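Local coordinates for StAR-related lipid transfer protein 13 (Homo sapiens, PDB 2PSO) that activates the GTPase activity of RhoA, and perhaps of Cdc42, and carries a lipid-binding START domain, the part described here, at residues L95-H99 and E119-L125; A79-V83 and V218-R222; V154-V158 and A171-D175; G168-V172 and R195-K199. One frame throughout, in Å; residues are numbered along the deposited sequence.

Interaction 1 (L95-H99 and E119-L125); sequences LRERH and EIYQYVL
Arg-96 of helix 87-96 in the START domain is tied to strand 118-125 by a two-bond salt bridge with Glu-119. The two side chains come from opposite directions, and Arg-96 grips end-on with NH1 and NH2; the planes are 45° apart. Arg-96 NH1 reaches Glu-119 OE1 at 2.8 Å, an almost straight bond of 173° in the guanidinium plane. Arg-96 NH2 meets the syn lone pair of Glu-119 OE2 at 3.0 Å. This second bond is more bent, and Glu-119 OE2 is tilted out of the guanidinium plane. Leu-95 CD2 lies over the centre of the Arg-96 guanidinium. Glu-119 OE2 also pairs with Arg-140, so the buried carboxylate is shared by two arginines and is probably ionised. Losing the carboxylate of Glu-119 to an alanine would probably leave both arginines without their shared mate and Arg-96 free to turn.

The extended chain of Arg-98, with CG anti to the backbone N (chi1 171°), brings NH1 within 3.5 Å of Tyr-123 CE1. Leu-125 CD2 lies over one face of the guanidinium, near its rim. Asp-102 meets its charge. A helix and the turn after it dock on a strand, largely by arginines, in the START helix-grip fold.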
# COMPACT_ATOMS: atom_id res chain seq x y z
N LEU A 95 -2.34 -11.29 -4.86
CA LEU A 95 -2.00 -11.25 -6.25
C LEU A 95 -3.19 -11.58 -7.13
O LEU A 95 -3.42 -10.86 -8.10
CB LEU A 95 -0.84 -12.20 -6.52
CG LEU A 95 0.01 -12.02 -7.78
CD1 LEU A 95 0.10 -13.36 -8.47
CD2 LEU A 95 -0.59 -11.05 -8.68
N ARG A 96 -3.94 -12.64 -6.83
CA ARG A 96 -5.07 -13.01 -7.72
C ARG A 96 -6.46 -12.98 -7.09
O ARG A 96 -7.43 -13.38 -7.74
CB ARG A 96 -4.83 -14.38 -8.30
CG ARG A 96 -3.52 -14.54 -9.08
CD ARG A 96 -3.58 -13.77 -10.38
NE ARG A 96 -2.26 -13.80 -10.98
CZ ARG A 96 -1.84 -12.96 -11.92
NH1 ARG A 96 -0.61 -13.08 -12.40
NH2 ARG A 96 -2.65 -12.00 -12.38
N GLU A 97 -6.58 -12.52 -5.85
CA GLU A 97 -7.83 -12.72 -5.12
C GLU A 97 -8.34 -11.48 -4.40
O GLU A 97 -8.93 -11.57 -3.33
CB GLU A 97 -7.66 -13.85 -4.11
CG GLU A 97 -7.58 -15.21 -4.75
CD GLU A 97 -7.71 -16.34 -3.75
OE1 GLU A 97 -7.12 -16.26 -2.65
OE2 GLU A 97 -8.42 -17.31 -4.09
N ARG A 98 -8.11 -10.31 -4.98
CA ARG A 98 -8.32 -9.08 -4.25
C ARG A 98 -9.81 -8.70 -4.26
O ARG A 98 -10.27 -7.84 -3.52
CB ARG A 98 -7.41 -8.01 -4.86
CG ARG A 98 -7.65 -6.64 -4.35
CD ARG A 98 -6.70 -5.65 -4.89
NE ARG A 98 -6.84 -4.42 -4.12
CZ ARG A 98 -6.13 -3.32 -4.33
NH1 ARG A 98 -5.24 -3.27 -5.32
NH2 ARG A 98 -6.33 -2.26 -3.56
N HIS A 99 -10.58 -9.39 -5.09
CA HIS A 99 -12.02 -9.21 -5.10
C HIS A 99 -12.56 -9.77 -3.80
O HIS A 99 -13.62 -9.36 -3.34
CB HIS A 99 -12.66 -9.88 -6.31
CG HIS A 99 -12.08 -11.23 -6.62
ND1 HIS A 99 -12.66 -12.40 -6.16
CD2 HIS A 99 -10.98 -11.59 -7.32
CE1 HIS A 99 -11.93 -13.43 -6.57
NE2 HIS A 99 -10.91 -12.97 -7.27
N GLU A 119 4.38 -8.90 -14.84
CA GLU A 119 3.26 -8.57 -15.69
C GLU A 119 2.83 -7.10 -15.60
O GLU A 119 3.24 -6.36 -14.70
CB GLU A 119 2.07 -9.48 -15.35
CG GLU A 119 1.05 -8.93 -14.39
CD GLU A 119 0.10 -10.02 -13.89
OE1 GLU A 119 0.34 -11.21 -14.20
OE2 GLU A 119 -0.88 -9.70 -13.17
N ILE A 120 2.01 -6.69 -16.56
CA ILE A 120 1.38 -5.40 -16.49
C ILE A 120 -0.11 -5.53 -16.13
O ILE A 120 -0.93 -6.12 -16.86
CB ILE A 120 1.56 -4.65 -17.79
CG1 ILE A 120 3.03 -4.38 -17.99
CG2 ILE A 120 0.81 -3.34 -17.75
CD1 ILE A 120 3.25 -3.45 -19.07
N TYR A 121 -0.47 -5.00 -14.98
CA TYR A 121 -1.78 -5.28 -14.46
C TYR A 121 -2.53 -3.98 -14.42
O TYR A 121 -1.93 -2.94 -14.18
CB TYR A 121 -1.64 -5.86 -13.05
CG TYR A 121 -2.84 -6.58 -12.54
CD1 TYR A 121 -3.30 -7.72 -13.18
CD2 TYR A 121 -3.52 -6.13 -11.42
CE1 TYR A 121 -4.40 -8.39 -12.72
CE2 TYR A 121 -4.62 -6.81 -10.93
CZ TYR A 121 -5.06 -7.94 -11.59
OH TYR A 121 -6.17 -8.61 -11.14
N GLN A 122 -3.82 -4.01 -14.64
CA GLN A 122 -4.58 -2.77 -14.63
C GLN A 122 -5.87 -2.94 -13.88
O GLN A 122 -6.64 -3.83 -14.19
CB GLN A 122 -4.87 -2.33 -16.07
CG GLN A 122 -6.07 -1.45 -16.24
CD GLN A 122 -6.83 -1.81 -17.50
OE1 GLN A 122 -7.85 -2.49 -17.45
NE2 GLN A 122 -6.33 -1.37 -18.64
N TYR A 123 -6.09 -2.12 -12.86
CA TYR A 123 -7.34 -2.16 -12.12
C TYR A 123 -7.90 -0.78 -11.87
O TYR A 123 -7.22 0.22 -12.06
CB TYR A 123 -7.17 -2.87 -10.79
CG TYR A 123 -6.07 -2.34 -9.87
CD1 TYR A 123 -6.36 -1.44 -8.83
CD2 TYR A 123 -4.75 -2.77 -10.01
CE1 TYR A 123 -5.36 -0.99 -7.97
CE2 TYR A 123 -3.76 -2.31 -9.16
CZ TYR A 123 -4.06 -1.42 -8.15
OH TYR A 123 -3.04 -1.00 -7.31
N VAL A 124 -9.15 -0.74 -11.40
CA VAL A 124 -9.82 0.50 -10.98
C VAL A 124 -10.26 0.33 -9.55
O VAL A 124 -10.72 -0.74 -9.20
CB VAL A 124 -11.08 0.73 -11.79
CG1 VAL A 124 -11.85 1.88 -11.22
CG2 VAL A 124 -10.74 1.01 -13.24
N LEU A 125 -10.11 1.37 -8.73
CA LEU A 125 -10.71 1.39 -7.40
C LEU A 125 -11.81 2.44 -7.40
O LEU A 125 -11.57 3.58 -7.79
CB LEU A 125 -9.70 1.76 -6.31
CG LEU A 125 -8.46 0.90 -6.13
CD1 LEU A 125 -7.84 1.16 -4.76
CD2 LEU A 125 -8.84 -0.54 -6.26

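Interaction 2 (A79-V83 and V218-R222)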
# COMPACT_ATOMS: atom_id res chain seq x y z
N ALA A 79 2.48 -0.35 6.66
CA ALA A 79 1.49 -1.01 7.53
C ALA A 79 1.72 -2.52 7.67
O ALA A 79 2.22 -3.16 6.75
CB ALA A 79 0.10 -0.73 7.06
N SER A 80 1.34 -3.07 8.83
CA SER A 80 1.50 -4.50 9.13
C SER A 80 0.28 -5.20 9.73
O SER A 80 -0.61 -4.56 10.29
CB SER A 80 2.63 -4.70 10.10
OG SER A 80 3.82 -4.71 9.39
N VAL A 81 0.26 -6.53 9.61
CA VAL A 81 -0.67 -7.39 10.32
C VAL A 81 -0.07 -8.77 10.41
O VAL A 81 0.86 -9.11 9.67
CB VAL A 81 -1.98 -7.60 9.58
CG1 VAL A 81 -3.00 -6.53 9.92
CG2 VAL A 81 -1.72 -7.70 8.12
N GLU A 82 -0.60 -9.56 11.34
CA GLU A 82 -0.33 -10.98 11.39
C GLU A 82 -1.52 -11.66 10.71
O GLU A 82 -2.68 -11.40 11.05
CB GLU A 82 -0.15 -11.45 12.83
CG GLU A 82 0.38 -12.88 12.95
CD GLU A 82 0.44 -13.42 14.39
OE1 GLU A 82 1.16 -12.84 15.23
OE2 GLU A 82 -0.23 -14.46 14.67
N VAL A 83 -1.27 -12.51 9.71
CA VAL A 83 -2.39 -13.17 9.05
C VAL A 83 -2.31 -14.68 9.18
O VAL A 83 -1.23 -15.27 9.06
CB VAL A 83 -2.57 -12.72 7.58
CG1 VAL A 83 -1.27 -12.24 7.02
CG2 VAL A 83 -3.15 -13.85 6.73
N VAL A 218 -4.52 -3.73 4.74
CA VAL A 218 -3.78 -4.82 5.30
C VAL A 218 -4.59 -5.55 6.37
O VAL A 218 -4.31 -6.70 6.69
CB VAL A 218 -2.44 -4.30 5.78
CG1 VAL A 218 -2.41 -4.16 7.27
CG2 VAL A 218 -1.33 -5.16 5.25
N ALA A 219 -5.63 -4.91 6.89
CA ALA A 219 -6.49 -5.53 7.90
C ALA A 219 -7.55 -6.35 7.20
O ALA A 219 -7.97 -7.40 7.70
CB ALA A 219 -7.13 -4.49 8.76
N ARG A 220 -8.00 -5.86 6.05
CA ARG A 220 -8.98 -6.56 5.25
C ARG A 220 -8.37 -7.83 4.69
O ARG A 220 -9.01 -8.89 4.70
CB ARG A 220 -9.48 -5.67 4.14
CG ARG A 220 -10.44 -4.67 4.64
CD ARG A 220 -11.09 -3.96 3.51
NE ARG A 220 -10.11 -3.58 2.50
CZ ARG A 220 -9.93 -2.34 2.10
NH1 ARG A 220 -10.67 -1.38 2.62
NH2 ARG A 220 -9.02 -2.06 1.18
N ILE A 221 -7.13 -7.74 4.22
CA ILE A 221 -6.47 -8.94 3.74
C ILE A 221 -6.47 -9.97 4.85
O ILE A 221 -6.76 -11.15 4.62
CB ILE A 221 -5.05 -8.68 3.33
CG1 ILE A 221 -5.05 -7.86 2.03
CG2 ILE A 221 -4.33 -10.02 3.19
CD1 ILE A 221 -3.72 -7.28 1.68
N ARG A 222 -6.17 -9.52 6.07
CA ARG A 222 -6.17 -10.43 7.20
C ARG A 222 -7.55 -11.02 7.44
O ARG A 222 -7.70 -12.25 7.47
CB ARG A 222 -5.67 -9.73 8.44
CG ARG A 222 -5.66 -10.60 9.66
CD ARG A 222 -5.59 -9.72 10.88
NE ARG A 222 -6.71 -8.79 10.91
CZ ARG A 222 -6.74 -7.70 11.67
NH1 ARG A 222 -5.71 -7.39 12.44
NH2 ARG A 222 -7.81 -6.91 11.64
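Val-81 and Val-218 form the inner contact, their side chains sliding past each other in opposite directions. Val-81 CG1 lies 3.6 Å from Val-218 CG1. Val-218 CG2 is 3.9 Å from Val-81 CG2. Both methyls of Val-81 border the carbonyl oxygen of Val-218. Ala-79 CB adds a looser touch to Val-218 CG1, at 4.3 Å. Without the two methyls, as with an alanine at Val-81, Val-218 CG1 would probably face a gap and have less to pack on.

Arg-222 closes the other end. Its CG and CD rest on Glu-82 O, with CD at 3.4 Å. The chain bends at chi3, and NH1 comes near Val-81 CG1 (3.8 Å). No hydrogen bond crosses between the two segments.

Here the C-terminal helix 209-223 lies on the sheet, as in the helix-grip fold of START domains. The axes of strand 79-83 and helix 218-222 come within 8.1 Å at closest approach and are only 10° from parallel.

Further out, Leu-190 of the neighbouring strand touches both Val-81 and Val-218. Asp-59 holds Arg-222 through a salt bridge to NH2. Val-90 of helix 87-96 packs on Val-83.

Interaction 3 (V154-V158 and A171-D175); sequences VSLSV and AVVMD
Two hydrogen bonds join Ser-157 to Val-173. One is backbone to backbone: Ser-157 N gives its hydrogen to Val-173 O at 3.0 Å, in the carbonyl plane and on a lone pair, with an angle of 159°. The other uses the serine side chain. Val-173 N donates to Ser-157 OG at 2.7 Å, at 157°. The hydroxyl takes the place that the backbone oxygen of Ser-157 would have in a regular hydrogen-bonded antiparallel pair. A chi1 of -81° sets OG beside the backbone N of Ser-157, facing the other strand.

A weaker polar contact runs alongside. Leu-156 CA points its hydrogen at Val-173 O, at 3.4 Å, so that oxygen is approached by an N-H and a C-H.

The van der Waals contacts centre on Val-173. Its CG1 lies against Ser-155 O (3.7 Å) and Leu-156 CA (3.9 Å). Its CB lies 3.5 Å from Ser-157 OG, and its CG2 is a little further from the same atom. Phe-136 of strand 134-143 also touches Val-173.

The chain turns a corner at Met-174. Met-174 and Asp-175 both face Arg-195, a classic beta bulge on the side of strand 188-196. The contact itself belongs to an antiparallel hairpin of strands 151-157 and 169-182 in the curved START sheet.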
# COMPACT_ATOMS: atom_id res chain seq x y z
N VAL A 154 5.99 -6.72 -5.84
CA VAL A 154 6.34 -5.30 -6.00
C VAL A 154 5.72 -4.66 -7.25
O VAL A 154 5.58 -5.28 -8.33
CB VAL A 154 7.87 -5.01 -6.04
CG1 VAL A 154 8.70 -6.00 -5.19
CG2 VAL A 154 8.33 -5.00 -7.44
N SER A 155 5.35 -3.39 -7.09
CA SER A 155 4.61 -2.72 -8.12
C SER A 155 5.07 -1.29 -8.36
O SER A 155 5.60 -0.65 -7.46
CB SER A 155 3.14 -2.72 -7.72
OG SER A 155 2.68 -4.03 -7.48
N LEU A 156 4.87 -0.79 -9.57
CA LEU A 156 5.11 0.64 -9.84
C LEU A 156 4.31 0.96 -11.06
O LEU A 156 4.12 0.10 -11.90
CB LEU A 156 6.58 0.92 -10.09
CG LEU A 156 7.30 -0.08 -11.01
CD1 LEU A 156 7.62 0.56 -12.35
CD2 LEU A 156 8.55 -0.58 -10.35
N SER A 157 3.79 2.18 -11.14
CA SER A 157 2.85 2.57 -12.17
C SER A 157 3.58 2.72 -13.47
O SER A 157 4.75 3.12 -13.48
CB SER A 157 2.13 3.88 -11.81
OG SER A 157 1.04 3.68 -10.89
N VAL A 158 2.92 2.37 -14.57
CA VAL A 158 3.47 2.58 -15.90
C VAL A 158 2.34 3.02 -16.80
O VAL A 158 1.21 3.14 -16.34
CB VAL A 158 4.09 1.30 -16.49
CG1 VAL A 158 5.25 0.81 -15.64
CG2 VAL A 158 3.04 0.22 -16.60
N ALA A 171 -3.65 7.08 -10.83
CA ALA A 171 -2.74 7.34 -9.74
C ALA A 171 -1.29 7.10 -10.20
O ALA A 171 -1.03 6.90 -11.38
CB ALA A 171 -3.07 6.48 -8.55
N VAL A 172 -0.36 7.17 -9.26
CA VAL A 172 1.04 6.89 -9.54
C VAL A 172 1.59 6.10 -8.35
O VAL A 172 1.96 6.67 -7.31
CB VAL A 172 1.88 8.18 -9.75
CG1 VAL A 172 3.36 7.84 -9.99
CG2 VAL A 172 1.35 9.01 -10.93
N VAL A 173 1.58 4.78 -8.49
CA VAL A 173 2.20 3.94 -7.50
C VAL A 173 3.69 4.19 -7.69
O VAL A 173 4.28 3.72 -8.65
CB VAL A 173 1.80 2.45 -7.71
CG1 VAL A 173 2.66 1.50 -6.88
CG2 VAL A 173 0.35 2.25 -7.36
N MET A 174 4.28 4.98 -6.79
CA MET A 174 5.70 5.33 -6.88
C MET A 174 6.50 4.20 -6.26
O MET A 174 7.50 3.73 -6.82
CB MET A 174 5.99 6.64 -6.15
CG MET A 174 5.08 7.82 -6.56
SD MET A 174 5.25 9.33 -5.52
CE MET A 174 7.03 9.40 -5.28
N ASP A 175 6.02 3.77 -5.10
CA ASP A 175 6.51 2.57 -4.42
C ASP A 175 5.32 1.76 -3.96
O ASP A 175 4.30 2.31 -3.51
CB ASP A 175 7.32 2.94 -3.19
CG ASP A 175 8.79 3.06 -3.48
OD1 ASP A 175 9.15 3.28 -4.64
OD2 ASP A 175 9.59 2.92 -2.52

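Interaction 4 (G168-V172 and R195-K199)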
# COMPACT_ATOMS: atom_id res chain seq x y z
N GLY A 168 -11.79 7.40 -13.98
CA GLY A 168 -11.43 8.66 -13.35
C GLY A 168 -10.00 9.15 -13.47
O GLY A 168 -9.62 9.75 -14.47
N VAL A 169 -9.20 8.91 -12.42
CA VAL A 169 -7.90 9.56 -12.27
C VAL A 169 -6.75 8.58 -12.11
O VAL A 169 -6.63 7.94 -11.06
CB VAL A 169 -7.86 10.46 -11.00
CG1 VAL A 169 -6.59 11.34 -10.99
CG2 VAL A 169 -9.11 11.31 -10.89
N ARG A 170 -5.88 8.47 -13.10
CA ARG A 170 -4.66 7.68 -12.96
C ARG A 170 -3.88 8.04 -11.71
O ARG A 170 -3.49 9.19 -11.55
CB ARG A 170 -3.74 7.92 -14.14
CG ARG A 170 -4.04 7.05 -15.33
CD ARG A 170 -3.68 5.60 -15.07
NE ARG A 170 -2.87 5.09 -16.17
CZ ARG A 170 -3.36 4.70 -17.34
NH1 ARG A 170 -4.67 4.73 -17.56
NH2 ARG A 170 -2.53 4.26 -18.29
N ALA A 171 -3.65 7.08 -10.83
CA ALA A 171 -2.74 7.34 -9.74
C ALA A 171 -1.29 7.10 -10.20
O ALA A 171 -1.03 6.90 -11.38
CB ALA A 171 -3.07 6.48 -8.55
N VAL A 172 -0.36 7.17 -9.26
CA VAL A 172 1.04 6.89 -9.54
C VAL A 172 1.59 6.10 -8.35
O VAL A 172 1.96 6.67 -7.31
CB VAL A 172 1.88 8.18 -9.75
CG1 VAL A 172 3.36 7.84 -9.99
CG2 VAL A 172 1.35 9.01 -10.93
N ARG A 195 3.79 4.15 -1.34
CA ARG A 195 3.90 5.57 -1.56
C ARG A 195 3.17 5.83 -2.87
O ARG A 195 3.71 5.62 -3.95
CB ARG A 195 5.37 5.96 -1.73
CG ARG A 195 5.63 7.48 -1.80
CD ARG A 195 7.11 7.85 -2.02
NE ARG A 195 7.37 9.23 -1.63
CZ ARG A 195 8.48 9.93 -1.87
NH1 ARG A 195 9.51 9.42 -2.53
NH2 ARG A 195 8.56 11.18 -1.42
N ILE A 196 1.93 6.26 -2.77
CA ILE A 196 1.13 6.49 -3.95
C ILE A 196 0.82 7.98 -4.08
O ILE A 196 0.69 8.69 -3.08
CB ILE A 196 -0.18 5.70 -3.88
CG1 ILE A 196 0.12 4.27 -3.40
CG2 ILE A 196 -0.87 5.66 -5.23
CD1 ILE A 196 -1.08 3.35 -3.36
N ASP A 197 0.74 8.46 -5.32
CA ASP A 197 0.33 9.81 -5.62
C ASP A 197 -1.02 9.73 -6.34
O ASP A 197 -1.07 9.69 -7.57
CB ASP A 197 1.39 10.45 -6.52
CG ASP A 197 1.07 11.90 -6.90
OD1 ASP A 197 -0.07 12.36 -6.71
OD2 ASP A 197 1.99 12.60 -7.40
N LEU A 198 -2.11 9.69 -5.58
CA LEU A 198 -3.44 9.89 -6.17
C LEU A 198 -3.39 11.33 -6.59
O LEU A 198 -2.86 12.16 -5.85
CB LEU A 198 -4.56 9.71 -5.15
CG LEU A 198 -4.64 8.59 -4.11
CD1 LEU A 198 -4.29 7.20 -4.68
CD2 LEU A 198 -3.78 8.90 -2.87
N LYS A 199 -3.91 11.65 -7.76
CA LYS A 199 -3.72 13.02 -8.25
C LYS A 199 -4.87 14.01 -7.93
O LYS A 199 -5.81 14.15 -8.71
CB LYS A 199 -3.36 13.01 -9.73
CG LYS A 199 -1.99 12.40 -9.99
CD LYS A 199 -1.36 12.94 -11.26
CE LYS A 199 0.11 12.58 -11.34
NZ LYS A 199 0.73 13.00 -12.64
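Val-172 O takes a hydrogen bond from Asp-197 N and a C-H contact from Ile-196 CA, both of segment 195-199. The bond from Asp-197 N is 2.9 Å long, at 163°, and comes from above the carbonyl plane, 36° out of it. The hydrogen on Ile-196 CA makes its longer contact with the same oxygen at 3.5 Å. The return bond, Val-172 N to Asp-197 O, is 3.1 Å long, weak and bent. Val-172 and Asp-197 thus form a hydrogen-bonded antiparallel pair.

The pair lies at the open end of the hairpin formed by strands 169-182 and 188-196. The two stretches run roughly antiparallel. The sheet is the curved one of the START fold. Phe-210 of helix 209-223 touches Ile-196 and Leu-198.

Side chains fill in around the backbone bonds. Ala-171 CB lies 4.1 Å from both Ile-196 CG2 and Leu-198 CD1. Ile-196 CG2 also rests near Val-172 O, because chi1 of -45° puts this branch anti to the backbone N. Phe-136 of strand 134-143 touches Ala-171 as well.

Lys-199 covers the more exposed part with its aliphatic chain. Its CB meets Val-169 CG1 at 3.8 Å, its CG lies against Arg-170 O, and its extended chain carries CE to Val-172 CG2, also at 3.8 Å.

All four contacts reach the same sheet of the START domain. Interaction 2 is the buried one: mainly apolar side chains and the aliphatic part of an arginine pack helix 209-223 on strand 76-83, with no hydrogen bond across. Interaction 1 also docks a helix on a strand, but is partly buried and relies on charged groups. Interactions 3 and 4 are strand pairings, also partly buried, made by backbone bonds and one serine hydroxyl. They share Ala-171 and Val-172 of strand 169-182, which pairs with 151-157 in one and 188-196 in the other. They also touch, with probable backbone hydrogen bonds between Arg-195 and both Met-174 and Asp-175. Interaction 2 lies about 20 Å from interaction 3, centre to centre.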